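Local atomic coordinates of ubiquitin domain-containing protein DSK2,putative (Plasmodium falciparum, PDB entry 6JL3), a protein that probably acts as a shuttle factor, its ubiquitin-like domain being recognised by receptors of the proteasome to which ubiquitinated cargo is brought. Residues V19-E22 and P23-V27; D56-L60 and T61-V65; D39-V42 and E43-R46; R46-K50 and G51-K55. All blocks are in the same frame, centred on the assembly; numbering follows the deposited sequence.

Overall arrangement
All four contacts are local turns within one ubiquitin-like beta-grasp domain, whose mixed sheet wraps helix 27-35. Their order along the chain is 1, 3, 4, 2. Interaction 1 leads from edge strand 15-21 into the helix; interaction 3 from the helix towards strand 45-49; interaction 4 is the hairpin of strands 45-49 and 52-53, sharing R46 with interaction 3; interaction 2 follows in the connection to strand 70-75. Interactions 1 and 2 touch, with centres about 9 Å apart, as do 2 and 4 at about 10 Å, and 1 touches 4 through V27. Interaction 3 lies about 17 Å from interaction 1, centre to centre. As in ubiquitin relatives, the sheet is probably the receptor-binding side.

Interaction 1 (V19-E22 and P23-V27); sequences VAIE and PDITV
I21 and I25 meet at about a right angle, CD1 of I25 coming to 4.1 Å from CB of I21 as the chain turns out of strand 15-21. Both put CG1 between the backbone N and the carbonyl carbon (chi1 61° in I21, 65° in I25); in I25 this swings the CG1-CD1 arm back across the turn towards the strand. E22 also crosses I25 at about a right angle, its CB 3.9 Å from CG2 of I25, while the bent glutamate chain carries its carboxylate away from the turn. The backbone carbonyl oxygen of E22 has the branches of I25 close around it, CG1 at 3.4 Å, and accepts a weak but straight bond from I25 N (3.3 Å, 175°). That bond closes a type I beta turn from E22 to I25, with P23 and D24 at its corners. T26 then N-caps helix 27-35 through OG1 to D29 N, so turn and cap form the strand-to-helix link of the beta-grasp fold. I33 and L60 pack on both isoleucines, L30 on I21. Because the bond that closes it is weak, the turn probably relies also on this packing and on the backbone hydrogen bond of I25 with L60.

Interaction 2 (D56-L60 and T61-V65); sequences DKESL and TLYGV
L60 and V65 pack together on the inner, tight side of a short 3-10 turn, part of the long connection between strands 52-53 and 70-75 of the beta-grasp fold. V65 CG1 lies 3.6 Å from CB of buried L60; L60 continues onto I25, V27 and L30, and V65 onto strand 5-11. Two successive i to i+3 bonds wind the backbone: L62 N to S59 O (3.0 Å) and Y63 N to L60 O (3.0 Å). In one of two modelled conformers of S59, its OG lies 2.8 Å from OG1 of T61, within hydrogen-bonding distance. The outer side is looser. There E58 lies obliquely across L62, its chain folded at chi2 (-63°) so that OE1 comes to 3.4 Å from L62 CD1, an apolar partner for a charged group on the exposed flank. Its carboxylate is turned 79° from the ring plane of Y63, and E58 CB is 4.1 Å from CE2 of that ring. The phenol reaches beyond the turn, its OH hydrogen-bonded to K55 N. At the ring's edge, near its plane, sits L60 O, 3.6 Å from Y63 CB.

Interaction 3 (D39-V42 and E43-R46); sequences DIPV and EAQR
I40 and Q45 pack at a slant across a short 3-10 turn that leads from the loop after helix 27-35 into strand 45-49 of the ubiquitin-like beta-grasp fold. I40 has CG2 anti to its own N, which sets this methyl 3.6 Å from CG of Q45 and 4.0 Å from CB of A44. Its carbonyl oxygen takes a fairly straight bond from Q45 NE2 (3.0 Å, 162°). The oxygen lies close to the amide plane of Q45, although the donor sits above the plane of the I40 carbonyl. The glutamine chain runs extended beyond CG (chi2 -180°), long enough to return from the start of the strand to the loop; NE2 also donates to K31 O, so two bonds from one nitrogen fix the rotation of this buried amide and link the loop to the helix. P41 follows, its ring touching A44 through CG, and its carbonyl oxygen receives A44 N at 2.9 Å, winding the turn. V42 adds a second such bond, from Q45 N to V42 O (3.1 Å), while its side chain packs on L28 and A35 of the helix. Beyond the turn R46 curls back over the backbone and grips two carbonyls with a single nitrogen: NH1 donates, in the guanidinium plane, to both Q45 O (2.8 Å) and E43 O (3.2 Å).

Interaction 4 (R46-K50 and G51-K55); sequences RIIFK and GKILK
The ring of F49 has one face covered by CG of K50, 3.7 Å above its plane and over its centre, while L54 packs its CD1 3.9 Å from F49 CB. CG of F49 stands anti to the backbone N (chi1 179°), which leads the ring away from the turn towards N69 and M71. L54 CD1 also meets I47 CG2, linking the hairpin to the core beside V27 and L30. K50 runs on past the ring, and its NZ bonds to Y63 O. These residues belong to the beta hairpin of strands 45-49 and 52-53, closed by a type I' turn from F49 to K52 in which K50 and G51 both take positive phi. F49 and K52 form the hydrogen-bonded pair, F49 N reaching K52 O in the carbonyl plane and K52 N returning to F49 O from above the carbonyl plane. On the other face I48 and I53, the non-hydrogen-bonded pair, lie side by side, with I48 CD1 3.7 Å from I53 CG1. L54 N reaches I47 O at 2.9 Å, nearly straight. Beside that bond, a water accepts from I47 N and donates to L54 O. K52 folds at chi3 and chi4 so that NZ returns over the turn to K50 O at 3.0 Å.

Interaction 1 (V19-E22 and P23-V27)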
loop_
_atom_site.group_PDB
_atom_site.type_symbol
_atom_site.label_atom_id
_atom_site.label_comp_id
_atom_site.label_asym_id
_atom_site.label_seq_id
_atom_site.Cartn_x
_atom_site.Cartn_y
_atom_site.Cartn_z
ATOM N N VAL A 19 6.766 0.853 5.616
ATOM C CA VAL A 19 6.513 2.255 5.920
ATOM C C VAL A 19 5.643 2.367 7.165
ATOM O O VAL A 19 4.888 1.459 7.512
ATOM C CB VAL A 19 5.863 3.017 4.744
ATOM C CG1 VAL A 19 6.895 3.310 3.676
ATOM C CG2 VAL A 19 4.685 2.235 4.169
ATOM N N ALA A 20 5.757 3.508 7.831
ATOM C CA ALA A 20 4.921 3.854 8.974
ATOM C C ALA A 20 3.926 4.906 8.507
ATOM O O ALA A 20 4.325 5.995 8.085
ATOM C CB ALA A 20 5.774 4.391 10.123
ATOM N N ILE A 21 2.641 4.570 8.573
ATOM C CA ILE A 21 1.587 5.379 7.986
ATOM C C ILE A 21 0.475 5.599 9.004
ATOM O O ILE A 21 0.279 4.803 9.929
ATOM C CB ILE A 21 1.023 4.708 6.714
ATOM C CG1 ILE A 21 0.424 3.333 7.041
ATOM C CG2 ILE A 21 2.110 4.561 5.666
ATOM C CD1 ILE A 21 -0.351 2.720 5.893
ATOM N N GLU A 22 -0.265 6.682 8.821
ATOM C CA GLU A 22 -1.504 6.858 9.568
ATOM C C GLU A 22 -2.541 5.887 9.020
ATOM O O GLU A 22 -2.706 5.795 7.802
ATOM C CB GLU A 22 -2.011 8.276 9.419
ATOM C CG GLU A 22 -1.274 9.247 10.287
ATOM C CD GLU A 22 -0.218 10.018 9.531
ATOM O OE1 GLU A 22 0.520 10.779 10.186
ATOM O OE2 GLU A 22 -0.121 9.871 8.291
ATOM N N PRO A 23 -3.261 5.153 9.881
ATOM C CA PRO A 23 -4.149 4.094 9.370
ATOM C C PRO A 23 -5.336 4.591 8.566
ATOM O O PRO A 23 -5.971 3.773 7.888
ATOM C CB PRO A 23 -4.597 3.351 10.638
ATOM C CG PRO A 23 -4.320 4.280 11.761
ATOM C CD PRO A 23 -3.140 5.119 11.348
ATOM N N ASP A 24 -5.653 5.887 8.600
ATOM C CA ASP A 24 -6.825 6.403 7.902
ATOM C C ASP A 24 -6.493 7.152 6.613
ATOM O O ASP A 24 -7.385 7.775 6.031
ATOM C CB ASP A 24 -7.680 7.270 8.832
ATOM C CG ASP A 24 -6.898 8.390 9.492
ATOM O OD1 ASP A 24 -5.654 8.425 9.380
ATOM O OD2 ASP A 24 -7.549 9.240 10.136
ATOM N N ILE A 25 -5.246 7.101 6.141
ATOM C CA ILE A 25 -4.956 7.672 4.828
ATOM C C ILE A 25 -5.732 6.889 3.764
ATOM O O ILE A 25 -6.213 5.775 3.997
ATOM C CB ILE A 25 -3.449 7.701 4.518
ATOM C CG1 ILE A 25 -2.891 6.282 4.404
ATOM C CG2 ILE A 25 -2.700 8.528 5.569
ATOM C CD1 ILE A 25 -1.452 6.243 3.899
ATOM N N THR A 26 -5.847 7.478 2.579
ATOM C CA THR A 26 -6.533 6.775 1.504
ATOM C C THR A 26 -5.568 5.842 0.772
ATOM O O THR A 26 -4.338 5.945 0.889
ATOM C CB THR A 26 -7.111 7.753 0.486
ATOM O OG1 THR A 26 -6.024 8.460 -0.132
ATOM C CG2 THR A 26 -8.084 8.708 1.150
ATOM N N VAL A 27 -6.146 4.945 -0.031
ATOM C CA VAL A 27 -5.350 4.088 -0.909
ATOM C C VAL A 27 -4.480 4.922 -1.844
ATOM O O VAL A 27 -3.306 4.601 -2.073
ATOM C CB VAL A 27 -6.284 3.135 -1.674
ATOM C CG1 VAL A 27 -5.535 2.371 -2.751
ATOM C CG2 VAL A 27 -6.962 2.192 -0.692
#

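Interaction 2 (D56-L60 and T61-V65)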
loop_
_atom_site.group_PDB
_atom_site.type_symbol
_atom_site.label_atom_id
_atom_site.label_comp_id
_atom_site.label_asym_id
_atom_site.label_seq_id
_atom_site.Cartn_x
_atom_site.Cartn_y
_atom_site.Cartn_z
ATOM N N ASP A 56 -8.755 3.523 -4.834
ATOM C CA ASP A 56 -7.996 4.748 -4.586
ATOM C C ASP A 56 -8.632 5.663 -3.547
ATOM O O ASP A 56 -7.937 6.231 -2.696
ATOM C CB ASP A 56 -7.893 5.560 -5.884
ATOM C CG ASP A 56 -6.801 5.096 -6.811
ATOM O OD1 ASP A 56 -6.021 4.209 -6.424
ATOM O OD2 ASP A 56 -6.732 5.641 -7.938
ATOM N N LYS A 57 -9.936 5.918 -3.671
ATOM C CA LYS A 57 -10.566 6.966 -2.869
ATOM C C LYS A 57 -10.872 6.531 -1.444
ATOM O O LYS A 57 -11.295 7.365 -0.637
ATOM C CB LYS A 57 -11.841 7.478 -3.547
ATOM C CG LYS A 57 -11.548 8.207 -4.847
ATOM C CD LYS A 57 -12.801 8.693 -5.551
ATOM C CE LYS A 57 -12.434 9.591 -6.723
ATOM N NZ LYS A 57 -13.633 10.207 -7.356
ATOM N N GLU A 58 -10.641 5.272 -1.104
ATOM C CA GLU A 58 -11.090 4.745 0.171
ATOM C C GLU A 58 -10.014 4.831 1.240
ATOM O O GLU A 58 -8.818 4.627 0.972
ATOM C CB GLU A 58 -11.533 3.291 0.018
ATOM C CG GLU A 58 -12.674 3.053 -0.982
ATOM C CD GLU A 58 -14.015 3.725 -0.626
ATOM O OE1 GLU A 58 -14.053 4.753 0.080
ATOM O OE2 GLU A 58 -15.053 3.214 -1.091
ATOM N N SER A 59 -10.442 5.135 2.463
ATOM C CA SER A 59 -9.560 5.085 3.620
ATOM C C SER A 59 -9.164 3.646 3.918
ATOM O O SER A 59 -9.987 2.729 3.822
ATOM C CB SER A 59 -10.287 5.653 4.836
ATOM O OG SER A 59 -9.500 5.527 6.008
ATOM N N LEU A 60 -7.898 3.452 4.313
ATOM C CA LEU A 60 -7.421 2.110 4.620
ATOM C C LEU A 60 -8.190 1.479 5.772
ATOM O O LEU A 60 -8.265 0.248 5.860
ATOM C CB LEU A 60 -5.933 2.151 4.971
ATOM C CG LEU A 60 -4.977 2.619 3.877
ATOM C CD1 LEU A 60 -3.548 2.590 4.413
ATOM C CD2 LEU A 60 -5.103 1.784 2.621
ATOM N N THR A 61 -8.744 2.294 6.671
ATOM C CA THR A 61 -9.530 1.746 7.774
ATOM C C THR A 61 -10.707 0.919 7.274
ATOM O O THR A 61 -11.111 -0.032 7.943
ATOM C CB THR A 61 -10.003 2.869 8.695
ATOM O OG1 THR A 61 -10.681 3.873 7.933
ATOM C CG2 THR A 61 -8.819 3.484 9.418
ATOM N N LEU A 62 -11.252 1.243 6.098
ATOM C CA LEU A 62 -12.365 0.465 5.570
ATOM C C LEU A 62 -11.984 -0.994 5.371
ATOM O O LEU A 62 -12.845 -1.879 5.429
ATOM C CB LEU A 62 -12.817 1.050 4.237
ATOM C CG LEU A 62 -13.510 2.400 4.343
ATOM C CD1 LEU A 62 -13.736 3.015 2.988
ATOM C CD2 LEU A 62 -14.835 2.233 5.065
ATOM N N TYR A 63 -10.708 -1.257 5.118
ATOM C CA TYR A 63 -10.212 -2.597 4.855
ATOM C C TYR A 63 -9.606 -3.256 6.089
ATOM O O TYR A 63 -9.080 -4.372 5.989
ATOM C CB TYR A 63 -9.170 -2.517 3.749
ATOM C CG TYR A 63 -9.703 -2.037 2.426
ATOM C CD1 TYR A 63 -10.514 -2.854 1.649
ATOM C CD2 TYR A 63 -9.359 -0.787 1.923
ATOM C CE1 TYR A 63 -10.967 -2.439 0.414
ATOM C CE2 TYR A 63 -9.811 -0.366 0.686
ATOM C CZ TYR A 63 -10.618 -1.198 -0.060
ATOM O OH TYR A 63 -11.073 -0.794 -1.300
ATOM N N GLY A 64 -9.672 -2.600 7.244
ATOM C CA GLY A 64 -9.156 -3.183 8.463
ATOM C C GLY A 64 -7.652 -3.332 8.513
ATOM O O GLY A 64 -7.159 -4.280 9.128
ATOM N N VAL A 65 -6.909 -2.409 7.899
ATOM C CA VAL A 65 -5.454 -2.495 7.917
ATOM C C VAL A 65 -4.969 -2.441 9.354
ATOM O O VAL A 65 -5.480 -1.672 10.178
ATOM C CB VAL A 65 -4.854 -1.361 7.071
ATOM C CG1 VAL A 65 -5.151 -0.023 7.704
ATOM C CG2 VAL A 65 -3.348 -1.547 6.899
#

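Interaction 3 (D39-V42 and E43-R46)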
loop_
_atom_site.group_PDB
_atom_site.type_symbol
_atom_site.label_atom_id
_atom_site.label_comp_id
_atom_site.label_asym_id
_atom_site.label_seq_id
_atom_site.Cartn_x
_atom_site.Cartn_y
_atom_site.Cartn_z
ATOM N N ASP A 39 10.124 2.129 -7.996
ATOM C CA ASP A 39 10.014 2.736 -9.322
ATOM C C ASP A 39 8.777 2.230 -10.063
ATOM O O ASP A 39 8.860 1.648 -11.147
ATOM C CB ASP A 39 11.288 2.460 -10.113
ATOM C CG ASP A 39 11.332 3.181 -11.444
ATOM O OD1 ASP A 39 10.773 4.290 -11.555
ATOM O OD2 ASP A 39 11.942 2.625 -12.381
ATOM N N ILE A 40 7.606 2.463 -9.460
ATOM C CA ILE A 40 6.326 2.212 -10.100
ATOM C C ILE A 40 5.487 3.468 -9.917
ATOM O O ILE A 40 5.179 3.843 -8.780
ATOM C CB ILE A 40 5.588 0.997 -9.513
ATOM C CG1 ILE A 40 6.478 -0.244 -9.501
ATOM C CG2 ILE A 40 4.316 0.725 -10.317
ATOM C CD1 ILE A 40 5.825 -1.452 -8.843
ATOM N N PRO A 41 5.091 4.158 -10.987
ATOM C CA PRO A 41 4.293 5.376 -10.823
ATOM C C PRO A 41 2.897 5.044 -10.323
ATOM O O PRO A 41 2.379 3.940 -10.505
ATOM C CB PRO A 41 4.246 5.973 -12.232
ATOM C CG PRO A 41 4.409 4.797 -13.138
ATOM C CD PRO A 41 5.306 3.820 -12.408
ATOM N N VAL A 42 2.277 6.043 -9.694
ATOM C CA VAL A 42 1.005 5.826 -9.005
ATOM C C VAL A 42 -0.008 5.160 -9.922
ATOM O O VAL A 42 -0.707 4.218 -9.529
ATOM C CB VAL A 42 0.481 7.162 -8.454
ATOM C CG1 VAL A 42 -0.990 7.060 -8.103
ATOM C CG2 VAL A 42 1.315 7.581 -7.260
ATOM N N GLU A 43 -0.124 5.654 -11.149
ATOM C CA GLU A 43 -1.171 5.188 -12.049
ATOM C C GLU A 43 -0.968 3.745 -12.497
ATOM O O GLU A 43 -1.934 3.110 -12.933
ATOM C CB GLU A 43 -1.274 6.145 -13.237
ATOM C CG GLU A 43 -1.659 7.576 -12.842
ATOM C CD GLU A 43 -0.478 8.456 -12.435
ATOM O OE1 GLU A 43 -0.715 9.643 -12.133
ATOM O OE2 GLU A 43 0.679 7.977 -12.412
ATOM N N ALA A 44 0.247 3.207 -12.390
ATOM C CA ALA A 44 0.506 1.817 -12.756
ATOM C C ALA A 44 0.418 0.862 -11.574
ATOM O O ALA A 44 0.491 -0.355 -11.770
ATOM C CB ALA A 44 1.895 1.678 -13.381
ATOM N N GLN A 45 0.282 1.380 -10.357
ATOM C CA GLN A 45 0.294 0.537 -9.178
ATOM C C GLN A 45 -1.053 -0.116 -8.931
ATOM O O GLN A 45 -2.108 0.522 -9.049
ATOM C CB GLN A 45 0.598 1.370 -7.945
ATOM C CG GLN A 45 1.986 1.899 -7.850
ATOM C CD GLN A 45 2.196 2.712 -6.596
ATOM O OE1 GLN A 45 1.515 2.518 -5.585
ATOM N NE2 GLN A 45 3.135 3.646 -6.651
ATOM N N ARG A 46 -1.008 -1.376 -8.510
ATOM C CA ARG A 46 -2.177 -2.055 -7.956
ATOM C C ARG A 46 -1.764 -2.604 -6.597
ATOM O O ARG A 46 -0.797 -3.380 -6.504
ATOM C CB ARG A 46 -2.647 -3.178 -8.888
ATOM C CG ARG A 46 -2.982 -2.714 -10.304
ATOM C CD ARG A 46 -4.189 -1.776 -10.341
ATOM N NE ARG A 46 -4.515 -1.355 -11.703
ATOM C CZ ARG A 46 -4.075 -0.242 -12.275
ATOM N NH1 ARG A 46 -3.283 0.588 -11.613
ATOM N NH2 ARG A 46 -4.431 0.048 -13.519
#

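Interaction 4 (R46-K50 and G51-K55)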
loop_
_atom_site.group_PDB
_atom_site.type_symbol
_atom_site.label_atom_id
_atom_site.label_comp_id
_atom_site.label_asym_id
_atom_site.label_seq_id
_atom_site.Cartn_x
_atom_site.Cartn_y
_atom_site.Cartn_z
ATOM N N ARG A 46 -1.008 -1.376 -8.510
ATOM C CA ARG A 46 -2.177 -2.055 -7.956
ATOM C C ARG A 46 -1.764 -2.604 -6.597
ATOM O O ARG A 46 -0.797 -3.380 -6.504
ATOM C CB ARG A 46 -2.647 -3.178 -8.888
ATOM C CG ARG A 46 -2.982 -2.714 -10.304
ATOM C CD ARG A 46 -4.189 -1.776 -10.341
ATOM N NE ARG A 46 -4.515 -1.355 -11.703
ATOM C CZ ARG A 46 -4.075 -0.242 -12.275
ATOM N NH1 ARG A 46 -3.283 0.588 -11.613
ATOM N NH2 ARG A 46 -4.431 0.048 -13.519
ATOM N N ILE A 47 -2.448 -2.160 -5.540
ATOM C CA ILE A 47 -2.190 -2.638 -4.187
ATOM C C ILE A 47 -3.164 -3.767 -3.883
ATOM O O ILE A 47 -4.393 -3.588 -3.970
ATOM C CB ILE A 47 -2.276 -1.506 -3.155
ATOM C CG1 ILE A 47 -1.219 -0.438 -3.451
ATOM C CG2 ILE A 47 -2.116 -2.084 -1.751
ATOM C CD1 ILE A 47 -1.237 0.753 -2.508
ATOM N N ILE A 48 -2.615 -4.932 -3.533
ATOM C CA ILE A 48 -3.379 -6.154 -3.311
ATOM C C ILE A 48 -3.338 -6.467 -1.821
ATOM O O ILE A 48 -2.259 -6.583 -1.234
ATOM C CB ILE A 48 -2.803 -7.339 -4.113
ATOM C CG1 ILE A 48 -2.507 -6.939 -5.566
ATOM C CG2 ILE A 48 -3.723 -8.558 -3.957
ATOM C CD1 ILE A 48 -3.663 -6.434 -6.354
ATOM N N PHE A 49 -4.513 -6.631 -1.223
ATOM C CA PHE A 49 -4.641 -6.855 0.215
ATOM C C PHE A 49 -5.980 -7.531 0.455
ATOM O O PHE A 49 -6.993 -7.137 -0.141
ATOM C CB PHE A 49 -4.569 -5.511 0.944
ATOM C CG PHE A 49 -4.704 -5.596 2.444
ATOM C CD1 PHE A 49 -3.766 -6.263 3.223
ATOM C CD2 PHE A 49 -5.748 -4.949 3.086
ATOM C CE1 PHE A 49 -3.896 -6.307 4.605
ATOM C CE2 PHE A 49 -5.878 -4.983 4.458
ATOM C CZ PHE A 49 -4.953 -5.664 5.218
ATOM N N LYS A 50 -5.973 -8.577 1.279
ATOM C CA LYS A 50 -7.200 -9.314 1.603
ATOM C C LYS A 50 -7.943 -9.760 0.344
ATOM O O LYS A 50 -9.179 -9.726 0.270
ATOM C CB LYS A 50 -8.102 -8.513 2.548
ATOM C CG LYS A 50 -7.501 -8.361 3.934
ATOM C CD LYS A 50 -8.454 -7.638 4.869
ATOM C CE LYS A 50 -7.955 -7.645 6.304
ATOM N NZ LYS A 50 -8.899 -6.910 7.201
ATOM N N GLY A 51 -7.176 -10.196 -0.652
ATOM C CA GLY A 51 -7.742 -10.755 -1.858
ATOM C C GLY A 51 -8.373 -9.746 -2.781
ATOM O O GLY A 51 -9.140 -10.128 -3.671
ATOM N N LYS A 52 -8.073 -8.468 -2.605
ATOM C CA LYS A 52 -8.710 -7.427 -3.385
ATOM C C LYS A 52 -7.695 -6.425 -3.911
ATOM O O LYS A 52 -6.618 -6.240 -3.341
ATOM C CB LYS A 52 -9.717 -6.649 -2.545
ATOM C CG LYS A 52 -10.906 -7.462 -2.144
ATOM C CD LYS A 52 -11.842 -6.665 -1.263
ATOM C CE LYS A 52 -11.278 -6.503 0.140
ATOM N NZ LYS A 52 -11.389 -7.749 0.953
ATOM N N ILE A 53 -8.076 -5.771 -5.003
ATOM C CA ILE A 53 -7.395 -4.584 -5.500
ATOM C C ILE A 53 -7.993 -3.396 -4.753
ATOM O O ILE A 53 -9.170 -3.079 -4.933
ATOM C CB ILE A 53 -7.569 -4.426 -7.018
ATOM C CG1 ILE A 53 -7.029 -5.645 -7.778
ATOM C CG2 ILE A 53 -6.845 -3.165 -7.492
ATOM C CD1 ILE A 53 -7.428 -5.683 -9.249
ATOM N N LEU A 54 -7.205 -2.746 -3.898
ATOM C CA LEU A 54 -7.758 -1.677 -3.078
ATOM C C LEU A 54 -8.091 -0.458 -3.935
ATOM O O LEU A 54 -7.428 -0.174 -4.934
ATOM C CB LEU A 54 -6.777 -1.300 -1.973
ATOM C CG LEU A 54 -6.372 -2.442 -1.034
ATOM C CD1 LEU A 54 -5.578 -1.838 0.128
ATOM C CD2 LEU A 54 -7.540 -3.252 -0.520
ATOM N N LYS A 55 -9.132 0.270 -3.522
ATOM C CA LYS A 55 -9.714 1.354 -4.314
ATOM C C LYS A 55 -9.204 2.722 -3.861
ATOM O O LYS A 55 -9.294 3.067 -2.676
ATOM C CB LYS A 55 -11.244 1.305 -4.216
ATOM C CG LYS A 55 -11.886 0.044 -4.816
ATOM C CD LYS A 55 -11.570 -0.078 -6.305
ATOM C CE LYS A 55 -12.094 -1.373 -6.927
ATOM N NZ LYS A 55 -13.583 -1.428 -6.956
HETATM O O HOH W 1 -4.859 -0.608 -6.071
#